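Local coordinates for protein tRNA(Ile2) 2-agmatinylcytidine synthetase TiaS (Archaeoglobus fulgidus, PDB 5XOB) that catalyses the ATP-dependent attachment of agmatine to the wobble cytidine of the minor isoleucine tRNA, forming 2-agmatinylcytidine and switching the codon read from AUG to AUA, at residues M26-R31 / V72-E77; V78-A83 / L134-G139; E219-L224 / R239-T244. All coordinates share one frame; numbering follows the deposited sequence.

Contact 1: residues M26-R31 / V72-E77; sequences MERVER and VDVVNE
Glu77 OE1 forms a salt bridge with Arg28, lying 3.1 Å from Arg28 NH2. The second terminal nitrogen, Arg28 NH1, lies 3.3 Å from the same Glu77 oxygen, OE1, so both ends of the guanidinium lean on one carboxylate atom. The approach is oblique: the guanidinium and carboxylate planes are turned 46° apart and the two side chains cross at about a right angle, which rules out a flat, two-pronged pairing. This is consistent with a bridge governed more by charge than by directed hydrogen bonds. Arg28 reaches the glutamate through a bend about CG-CD, whereas Glu77 stays extended beyond CG. Arg28 NH2 also makes a salt bridge to Glu32, one helical turn further on, so a single nitrogen is shared between two carboxylates, which probably offset its positive charge.

Beside the ion pair the interface is apolar. Val74 CG1 meets Val29 CG2 at 4.0 Å and Arg28 CB at the same separation, so one methyl touches both the valine branch and the root of the arginine. With CG1 of Val74 anti to the backbone N (chi1 167°), that methyl is the branch facing the other helix. Val29 goes on to touch Leu71 and Val63, the latter on strand 57-64, which extends the apolar layer down to the sheet.

The axes of the two helical segments approach to 9.6 Å at 143°, closer to antiparallel than to perpendicular, and Val29 and Val74 have the nearest CA atoms, 6.9 Å apart. Two roughly antiparallel helices, 20-32 and 68-82, lying side by side on one face of a beta-sheet, with valines inward and a charged pair at the outer margin, form the alpha/beta layering of the TCKD domain, an RRM-clan module.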
loop_
_atom_site.group_PDB
_atom_site.type_symbol
_atom_site.label_atom_id
_atom_site.label_comp_id
_atom_site.label_asym_id
_atom_site.label_seq_id
_atom_site.Cartn_x
_atom_site.Cartn_y
_atom_site.Cartn_z
ATOM N N MET A 26 14.487 -19.600 -10.881
ATOM C CA MET A 26 15.166 -18.882 -11.949
ATOM C C MET A 26 16.599 -19.401 -12.133
ATOM O O MET A 26 17.003 -19.707 -13.255
ATOM C CB MET A 26 15.140 -17.374 -11.683
ATOM C CG MET A 26 13.793 -16.731 -11.994
ATOM S SD MET A 26 13.635 -15.050 -11.362
ATOM C CE MET A 26 15.061 -14.310 -12.158
ATOM N N GLU A 27 17.345 -19.529 -11.036
ATOM C CA GLU A 27 18.706 -20.066 -11.088
ATOM C C GLU A 27 18.750 -21.418 -11.799
ATOM O O GLU A 27 19.524 -21.599 -12.742
ATOM C CB GLU A 27 19.292 -20.209 -9.685
ATOM C CG GLU A 27 19.673 -18.891 -9.038
ATOM C CD GLU A 27 20.198 -19.069 -7.624
ATOM O OE1 GLU A 27 20.203 -20.220 -7.138
ATOM O OE2 GLU A 27 20.602 -18.062 -7.000
ATOM N N ARG A 28 17.916 -22.357 -11.352
ATOM C CA ARG A 28 17.882 -23.707 -11.948
ATOM C C ARG A 28 17.564 -23.693 -13.443
ATOM O O ARG A 28 18.216 -24.379 -14.226
ATOM C CB ARG A 28 16.905 -24.642 -11.214
ATOM C CG ARG A 28 17.596 -25.832 -10.558
ATOM C CD ARG A 28 16.625 -26.935 -10.138
ATOM N NE ARG A 28 17.036 -28.264 -10.613
ATOM C CZ ARG A 28 16.483 -29.418 -10.232
ATOM N NH1 ARG A 28 15.492 -29.438 -9.343
ATOM N NH2 ARG A 28 16.932 -30.563 -10.737
ATOM N N VAL A 29 16.561 -22.919 -13.831
ATOM C CA VAL A 29 16.213 -22.779 -15.236
ATOM C C VAL A 29 17.391 -22.241 -16.034
ATOM O O VAL A 29 17.681 -22.715 -17.136
ATOM C CB VAL A 29 15.022 -21.822 -15.414
ATOM C CG1 VAL A 29 14.903 -21.345 -16.859
ATOM C CG2 VAL A 29 13.736 -22.499 -14.959
ATOM N N GLU A 30 18.065 -21.245 -15.472
ATOM C CA GLU A 30 19.153 -20.583 -16.172
ATOM C C GLU A 30 20.255 -21.586 -16.492
ATOM O O GLU A 30 20.933 -21.462 -17.510
ATOM C CB GLU A 30 19.717 -19.418 -15.343
ATOM C CG GLU A 30 20.149 -18.200 -16.160
ATOM C CD GLU A 30 19.270 -16.978 -15.931
ATOM O OE1 GLU A 30 19.132 -16.548 -14.761
ATOM O OE2 GLU A 30 18.736 -16.433 -16.921
ATOM N N ARG A 31 20.404 -22.588 -15.626
ATOM C CA ARG A 31 21.495 -23.545 -15.730
ATOM C C ARG A 31 21.106 -24.825 -16.467
ATOM O O ARG A 31 21.939 -25.420 -17.148
ATOM C CB ARG A 31 22.051 -23.868 -14.339
ATOM C CG ARG A 31 21.415 -25.054 -13.624
ATOM C CD ARG A 31 22.297 -25.503 -12.475
ATOM N NE ARG A 31 22.394 -24.467 -11.449
ATOM C CZ ARG A 31 21.822 -24.519 -10.247
ATOM N NH1 ARG A 31 21.101 -25.575 -9.870
ATOM N NH2 ARG A 31 21.980 -23.502 -9.403
ATOM N N VAL A 72 8.297 -27.211 -16.728
ATOM C CA VAL A 72 7.368 -27.600 -15.678
ATOM C C VAL A 72 8.104 -28.426 -14.644
ATOM O O VAL A 72 8.081 -28.120 -13.452
ATOM C CB VAL A 72 6.223 -28.465 -16.246
ATOM C CG1 VAL A 72 5.299 -28.933 -15.134
ATOM C CG2 VAL A 72 5.427 -27.705 -17.295
ATOM N N ASP A 73 8.750 -29.481 -15.140
ATOM C CA ASP A 73 9.489 -30.434 -14.323
ATOM C C ASP A 73 10.523 -29.725 -13.464
ATOM O O ASP A 73 10.628 -29.989 -12.269
ATOM C CB ASP A 73 10.209 -31.465 -15.214
ATOM C CG ASP A 73 9.259 -32.487 -15.861
ATOM O OD1 ASP A 73 8.106 -32.654 -15.393
ATOM O OD2 ASP A 73 9.688 -33.144 -16.841
ATOM N N VAL A 74 11.286 -28.825 -14.076
ATOM C CA VAL A 74 12.330 -28.115 -13.356
ATOM C C VAL A 74 11.726 -27.356 -12.189
ATOM O O VAL A 74 12.142 -27.525 -11.043
ATOM C CB VAL A 74 13.085 -27.129 -14.259
ATOM C CG1 VAL A 74 13.942 -26.188 -13.422
ATOM C CG2 VAL A 74 13.960 -27.881 -15.249
ATOM N N VAL A 75 10.737 -26.523 -12.494
ATOM C CA VAL A 75 10.042 -25.739 -11.476
ATOM C C VAL A 75 9.398 -26.657 -10.450
ATOM O O VAL A 75 9.464 -26.404 -9.245
ATOM C CB VAL A 75 8.965 -24.833 -12.103
ATOM C CG1 VAL A 75 8.096 -24.189 -11.029
ATOM C CG2 VAL A 75 9.624 -23.759 -12.955
ATOM N N ASN A 76 8.786 -27.729 -10.935
ATOM C CA ASN A 76 8.143 -28.691 -10.055
ATOM C C ASN A 76 9.073 -29.191 -8.957
ATOM O O ASN A 76 8.706 -29.248 -7.787
ATOM C CB ASN A 76 7.646 -29.878 -10.868
ATOM C CG ASN A 76 6.919 -30.888 -10.017
ATOM O OD1 ASN A 76 6.146 -30.523 -9.137
ATOM N ND2 ASN A 76 7.165 -32.162 -10.265
ATOM N N GLU A 77 10.286 -29.540 -9.358
ATOM C CA GLU A 77 11.271 -30.122 -8.463
ATOM C C GLU A 77 11.795 -29.094 -7.476
ATOM O O GLU A 77 12.043 -29.410 -6.309
ATOM C CB GLU A 77 12.417 -30.709 -9.284
ATOM C CG GLU A 77 11.988 -31.919 -10.104
ATOM C CD GLU A 77 12.948 -32.285 -11.227
ATOM O OE1 GLU A 77 14.096 -31.773 -11.262
ATOM O OE2 GLU A 77 12.538 -33.101 -12.088
#

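Contact 2: residues V78-A83 / L134-G139; sequences VIIEHA and LRHKKG
Ile79 sets its CG2 methyl over the face of the His136 imidazole: CG2 stands 3.8 Å from the ring centroid and only 10° off the ring normal, a CH-pi contact over the centre of the face. The same isoleucine reaches the ring with its other branch as well, Ile79 CD1 coming to 3.7 Å from His136 CE1. One residue therefore spans from the ring centre to its CE1 corner. CG2 of Ile79 is anti to the backbone N and CG1 anti to the carbonyl carbon (chi1 -66°), which splits the two branches and lets both meet the imidazole.

Ile80, the next residue along helix 68-82, comes from a different direction. Its CG1 approaches His136 NE2 to 3.7 Å, obliquely to the ring, and the two side chains cross at about a right angle. Leu134, two residues before the histidine, adds one methyl: Leu134 CD1 sits 4.1 Å from Ile79 CD1, so the tip of Ile79 touches both leucine and imidazole. Leu134 also rests on Val72 and Asn76, earlier on the same helix, while its backbone pairs with Ala94 of the adjacent strand 93-98.

The closest CA atoms, those of Ile80 and His136, remain 8.3 Å apart, evidence that side chains alone close the gap between helix 68-82 and residues 134-136. The arrangement packs the last turns of that helix on edge strand 133-135 and the residues just after it, within the TCKD domain. The contact is thus one of dispersion and CH-pi attraction, in which the histidine serves chiefly as an aromatic surface.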
loop_
_atom_site.group_PDB
_atom_site.type_symbol
_atom_site.label_atom_id
_atom_site.label_comp_id
_atom_site.label_asym_id
_atom_site.label_seq_id
_atom_site.Cartn_x
_atom_site.Cartn_y
_atom_site.Cartn_z
ATOM N N VAL A 78 11.961 -27.866 -7.961
ATOM C CA VAL A 78 12.320 -26.727 -7.116
ATOM C C VAL A 78 11.319 -26.574 -5.980
ATOM O O VAL A 78 11.689 -26.303 -4.833
ATOM C CB VAL A 78 12.333 -25.413 -7.924
ATOM C CG1 VAL A 78 12.504 -24.206 -7.005
ATOM C CG2 VAL A 78 13.439 -25.444 -8.972
ATOM N N ILE A 79 10.045 -26.741 -6.318
ATOM C CA ILE A 79 8.973 -26.595 -5.347
ATOM C C ILE A 79 9.042 -27.720 -4.328
ATOM O O ILE A 79 9.004 -27.474 -3.124
ATOM C CB ILE A 79 7.589 -26.592 -6.024
ATOM C CG1 ILE A 79 7.439 -25.345 -6.899
ATOM C CG2 ILE A 79 6.484 -26.627 -4.977
ATOM C CD1 ILE A 79 6.304 -25.421 -7.900
ATOM N N ILE A 80 9.149 -28.952 -4.811
ATOM C CA ILE A 80 9.141 -30.099 -3.915
ATOM C C ILE A 80 10.280 -29.972 -2.914
ATOM O O ILE A 80 10.094 -30.214 -1.720
ATOM C CB ILE A 80 9.238 -31.439 -4.673
ATOM C CG1 ILE A 80 7.987 -31.640 -5.543
ATOM C CG2 ILE A 80 9.368 -32.599 -3.691
ATOM C CD1 ILE A 80 7.967 -32.919 -6.361
ATOM N N GLU A 81 11.444 -29.562 -3.408
ATOM C CA GLU A 81 12.643 -29.485 -2.586
ATOM C C GLU A 81 12.625 -28.337 -1.579
ATOM O O GLU A 81 13.065 -28.517 -0.446
ATOM C CB GLU A 81 13.887 -29.370 -3.470
ATOM C CG GLU A 81 15.174 -29.122 -2.692
ATOM C CD GLU A 81 16.413 -29.126 -3.571
ATOM O OE1 GLU A 81 17.528 -28.941 -3.025
ATOM O OE2 GLU A 81 16.275 -29.303 -4.804
ATOM N N HIS A 82 12.127 -27.171 -1.987
ATOM C CA HIS A 82 12.299 -25.946 -1.195
ATOM C C HIS A 82 11.045 -25.438 -0.479
ATOM O O HIS A 82 11.140 -24.914 0.638
ATOM C CB HIS A 82 12.903 -24.844 -2.072
ATOM C CG HIS A 82 14.342 -25.081 -2.427
ATOM N ND1 HIS A 82 15.369 -24.897 -1.525
ATOM C CD2 HIS A 82 14.922 -25.490 -3.580
ATOM C CE1 HIS A 82 16.521 -25.181 -2.109
ATOM N NE2 HIS A 82 16.278 -25.541 -3.358
ATOM N N ALA A 83 9.880 -25.590 -1.104
ATOM C CA ALA A 83 8.620 -25.183 -0.475
ATOM C C ALA A 83 8.298 -26.075 0.713
ATOM O O ALA A 83 8.546 -27.285 0.673
ATOM C CB ALA A 83 7.475 -25.230 -1.478
ATOM N N LEU A 134 1.121 -26.500 -12.235
ATOM C CA LEU A 134 1.375 -27.355 -11.081
ATOM C C LEU A 134 0.497 -26.880 -9.945
ATOM O O LEU A 134 0.349 -25.678 -9.743
ATOM C CB LEU A 134 2.836 -27.257 -10.656
ATOM C CG LEU A 134 3.841 -27.698 -11.717
ATOM C CD1 LEU A 134 5.227 -27.175 -11.388
ATOM C CD2 LEU A 134 3.856 -29.212 -11.838
ATOM N N ARG A 135 -0.100 -27.815 -9.217
ATOM C CA ARG A 135 -0.851 -27.475 -8.005
ATOM C C ARG A 135 -0.580 -28.543 -6.960
ATOM O O ARG A 135 -1.307 -29.525 -6.846
ATOM C CB ARG A 135 -2.354 -27.324 -8.302
ATOM C CG ARG A 135 -3.061 -28.602 -8.735
ATOM C CD ARG A 135 -4.190 -28.363 -9.719
ATOM N NE ARG A 135 -5.527 -28.651 -9.182
ATOM C CZ ARG A 135 -6.548 -29.101 -9.920
ATOM N NH1 ARG A 135 -6.400 -29.340 -11.225
ATOM N NH2 ARG A 135 -7.729 -29.330 -9.356
ATOM N N HIS A 136 0.487 -28.355 -6.197
ATOM C CA HIS A 136 0.995 -29.437 -5.363
ATOM C C HIS A 136 0.033 -29.860 -4.265
ATOM O O HIS A 136 0.117 -30.992 -3.774
ATOM C CB HIS A 136 2.358 -29.084 -4.787
ATOM C CG HIS A 136 3.452 -29.185 -5.791
ATOM N ND1 HIS A 136 3.579 -28.297 -6.837
ATOM C CD2 HIS A 136 4.441 -30.097 -5.945
ATOM C CE1 HIS A 136 4.614 -28.643 -7.581
ATOM N NE2 HIS A 136 5.155 -29.731 -7.061
ATOM N N LYS A 137 -0.873 -28.964 -3.881
ATOM C CA LYS A 137 -1.889 -29.302 -2.898
ATOM C C LYS A 137 -3.221 -28.747 -3.380
ATOM O O LYS A 137 -3.739 -29.164 -4.427
ATOM C CB LYS A 137 -1.479 -28.759 -1.520
ATOM C CG LYS A 137 -0.030 -29.053 -1.156
ATOM C CD LYS A 137 0.229 -29.162 0.338
ATOM C CE LYS A 137 -0.490 -28.092 1.139
ATOM N NZ LYS A 137 0.105 -27.917 2.491
ATOM N N LYS A 138 -3.783 -27.821 -2.614
ATOM C CA LYS A 138 -4.859 -26.987 -3.100
ATOM C C LYS A 138 -4.263 -26.132 -4.232
ATOM O O LYS A 138 -3.039 -25.909 -4.296
ATOM C CB LYS A 138 -5.414 -26.120 -1.957
ATOM C CG LYS A 138 -6.917 -25.907 -1.982
ATOM C CD LYS A 138 -7.361 -25.178 -0.722
ATOM C CE LYS A 138 -8.799 -24.685 -0.808
ATOM N NZ LYS A 138 -9.110 -23.696 0.270
ATOM N N GLY A 139 -5.128 -25.687 -5.138
ATOM C CA GLY A 139 -4.707 -24.836 -6.253
ATOM C C GLY A 139 -4.938 -23.351 -6.015
ATOM O O GLY A 139 -5.017 -22.579 -6.971
#

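Contact 3: residues E219-L224 / R239-T244; sequences ESVEAL and RMIFVT
Val221 and Ile241 face each other where the first turn of helix 221-230 packs on strand 239-244, their CA atoms 7.8 Å apart. Ser220 stands at the N-cap: its OG accepts from Ala223 N at 2.9 Å, with a nearly straight N-H...O angle of 163°. The backbone bond from Leu224 N to Ser220 O, 3.1 Å, closes the turn behind it, and these two bonds define the first turn of the helix.

Ile241 supplies the strand's share through its terminal methyl. Ile241 CD1 touches Val221 CG1 at 3.7 Å, and the two side chains meet obliquely. Leu224, one turn on, comes nearest with its stem, CB 4.4 Å from Ile241 CD1. The extended outer bond of Ile241 (chi2 176°) carries CD1 outward to the helix, where it is met by both residues.

Tyr225 of the helix also touches Ile241, while Leu224 continues onto Leu158 and Leu160 of the neighbouring strand 157-163. A capped helix laid by apolar residues across adjacent antiparallel strands is the helix-on-sheet layer of the FLD domain, whose family belongs to the RRM clan.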
loop_
_atom_site.group_PDB
_atom_site.type_symbol
_atom_site.label_atom_id
_atom_site.label_comp_id
_atom_site.label_asym_id
_atom_site.label_seq_id
_atom_site.Cartn_x
_atom_site.Cartn_y
_atom_site.Cartn_z
ATOM N N GLU A 219 12.954 3.892 -8.177
ATOM C CA GLU A 219 12.532 4.262 -9.528
ATOM C C GLU A 219 13.476 3.774 -10.637
ATOM O O GLU A 219 13.069 3.671 -11.797
ATOM C CB GLU A 219 12.383 5.783 -9.621
ATOM C CG GLU A 219 11.409 6.382 -8.615
ATOM C CD GLU A 219 9.943 6.129 -8.952
ATOM O OE1 GLU A 219 9.598 5.820 -10.117
ATOM O OE2 GLU A 219 9.117 6.261 -8.033
ATOM N N SER A 220 14.728 3.482 -10.296
ATOM C CA SER A 220 15.689 3.065 -11.309
ATOM C C SER A 220 16.569 1.963 -10.799
ATOM O O SER A 220 16.749 1.793 -9.587
ATOM C CB SER A 220 16.569 4.240 -11.735
ATOM O OG SER A 220 17.448 4.617 -10.687
ATOM N N VAL A 221 17.139 1.229 -11.744
ATOM C CA VAL A 221 18.085 0.175 -11.414
ATOM C C VAL A 221 19.325 0.845 -10.821
ATOM O O VAL A 221 19.857 0.379 -9.815
ATOM C CB VAL A 221 18.438 -0.694 -12.645
ATOM C CG1 VAL A 221 19.358 -1.844 -12.253
ATOM C CG2 VAL A 221 17.172 -1.244 -13.293
ATOM N N GLU A 222 19.741 1.957 -11.434
ATOM C CA GLU A 222 20.895 2.747 -10.979
ATOM C C GLU A 222 20.799 3.092 -9.493
ATOM O O GLU A 222 21.714 2.808 -8.721
ATOM C CB GLU A 222 21.011 4.044 -11.802
ATOM C CG GLU A 222 22.080 5.029 -11.312
ATOM C CD GLU A 222 21.994 6.404 -11.976
ATOM O OE1 GLU A 222 21.731 7.403 -11.261
ATOM O OE2 GLU A 222 22.192 6.490 -13.211
ATOM N N ALA A 223 19.688 3.715 -9.113
ATOM C CA ALA A 223 19.455 4.132 -7.729
ATOM C C ALA A 223 19.455 2.942 -6.787
ATOM O O ALA A 223 19.996 3.005 -5.682
ATOM C CB ALA A 223 18.127 4.864 -7.626
ATOM N N LEU A 224 18.837 1.855 -7.233
ATOM C CA LEU A 224 18.682 0.672 -6.397
ATOM C C LEU A 224 20.037 0.077 -6.035
ATOM O O LEU A 224 20.321 -0.156 -4.862
ATOM C CB LEU A 224 17.768 -0.368 -7.083
ATOM C CG LEU A 224 16.369 -0.639 -6.488
ATOM C CD1 LEU A 224 15.891 0.405 -5.487
ATOM C CD2 LEU A 224 15.340 -0.830 -7.586
ATOM N N ARG A 239 20.350 -11.857 -4.420
ATOM C CA ARG A 239 19.847 -10.496 -4.636
ATOM C C ARG A 239 19.043 -10.468 -5.944
ATOM O O ARG A 239 19.413 -11.122 -6.926
ATOM C CB ARG A 239 21.008 -9.487 -4.692
ATOM C CG ARG A 239 22.027 -9.809 -5.784
ATOM C CD ARG A 239 23.322 -8.996 -5.744
ATOM N NE ARG A 239 24.014 -8.978 -4.449
ATOM C CZ ARG A 239 24.542 -10.037 -3.836
ATOM N NH1 ARG A 239 24.450 -11.259 -4.356
ATOM N NH2 ARG A 239 25.157 -9.874 -2.670
ATOM N N MET A 240 17.945 -9.722 -5.960
ATOM C CA MET A 240 17.123 -9.649 -7.158
ATOM C C MET A 240 16.324 -8.357 -7.208
ATOM O O MET A 240 15.859 -7.848 -6.188
ATOM C CB MET A 240 16.186 -10.864 -7.234
ATOM C CG MET A 240 15.406 -11.014 -8.538
ATOM S SD MET A 240 16.420 -11.163 -10.028
ATOM C CE MET A 240 17.360 -12.630 -9.628
ATOM N N ILE A 241 16.204 -7.834 -8.422
ATOM C CA ILE A 241 15.384 -6.680 -8.715
ATOM C C ILE A 241 14.132 -7.160 -9.440
ATOM O O ILE A 241 14.222 -7.871 -10.442
ATOM C CB ILE A 241 16.147 -5.684 -9.607
ATOM C CG1 ILE A 241 17.221 -4.977 -8.771
ATOM C CG2 ILE A 241 15.192 -4.673 -10.231
ATOM C CD1 ILE A 241 18.113 -4.040 -9.557
ATOM N N PHE A 242 12.974 -6.762 -8.912
ATOM C CA PHE A 242 11.674 -7.045 -9.510
ATOM C C PHE A 242 11.011 -5.755 -9.945
ATOM O O PHE A 242 11.056 -4.758 -9.224
ATOM C CB PHE A 242 10.755 -7.684 -8.484
ATOM C CG PHE A 242 11.284 -8.946 -7.911
ATOM C CD1 PHE A 242 10.828 -10.167 -8.370
ATOM C CD2 PHE A 242 12.241 -8.918 -6.905
ATOM C CE1 PHE A 242 11.320 -11.348 -7.841
ATOM C CE2 PHE A 242 12.739 -10.095 -6.366
ATOM C CZ PHE A 242 12.274 -11.313 -6.834
ATOM N N VAL A 243 10.381 -5.780 -11.111
ATOM C CA VAL A 243 9.427 -4.736 -11.452
ATOM C C VAL A 243 8.133 -5.097 -10.721
ATOM O O VAL A 243 7.693 -6.252 -10.735
ATOM C CB VAL A 243 9.194 -4.590 -12.971
ATOM C CG1 VAL A 243 10.520 -4.444 -13.707
ATOM C CG2 VAL A 243 8.412 -5.765 -13.527
ATOM N N THR A 244 7.543 -4.109 -10.062
ATOM C CA THR A 244 6.458 -4.356 -9.118
ATOM C C THR A 244 5.295 -3.428 -9.409
ATOM O O THR A 244 5.459 -2.410 -10.081
ATOM C CB THR A 244 6.914 -4.115 -7.659
ATOM O OG1 THR A 244 7.048 -2.708 -7.422
ATOM C CG2 THR A 244 8.252 -4.788 -7.379
#

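Overall arrangement
Contacts 1 and 2 share helix 68-82 and belong to the TCKD domain, with centres 13 Å apart; contact 3 lies in the FLD domain, its centre 23 Å from that of contact 1 and 28 Å from that of contact 2. One eight-stranded sheet joins the domains: 133-135 of contact 2 is an edge strand, whereas 239-244 of contact 3 is interior. The chemistry differs with burial: contact 3 is buried and purely apolar across its segments; contacts 1 and 2 are partly buried, adding respectively a salt bridge and an imidazole face to aliphatic packing. Direct touching between the domains includes Met26 CE against Met240 CE, 3.8 Å apart, linking contacts 1 and 3.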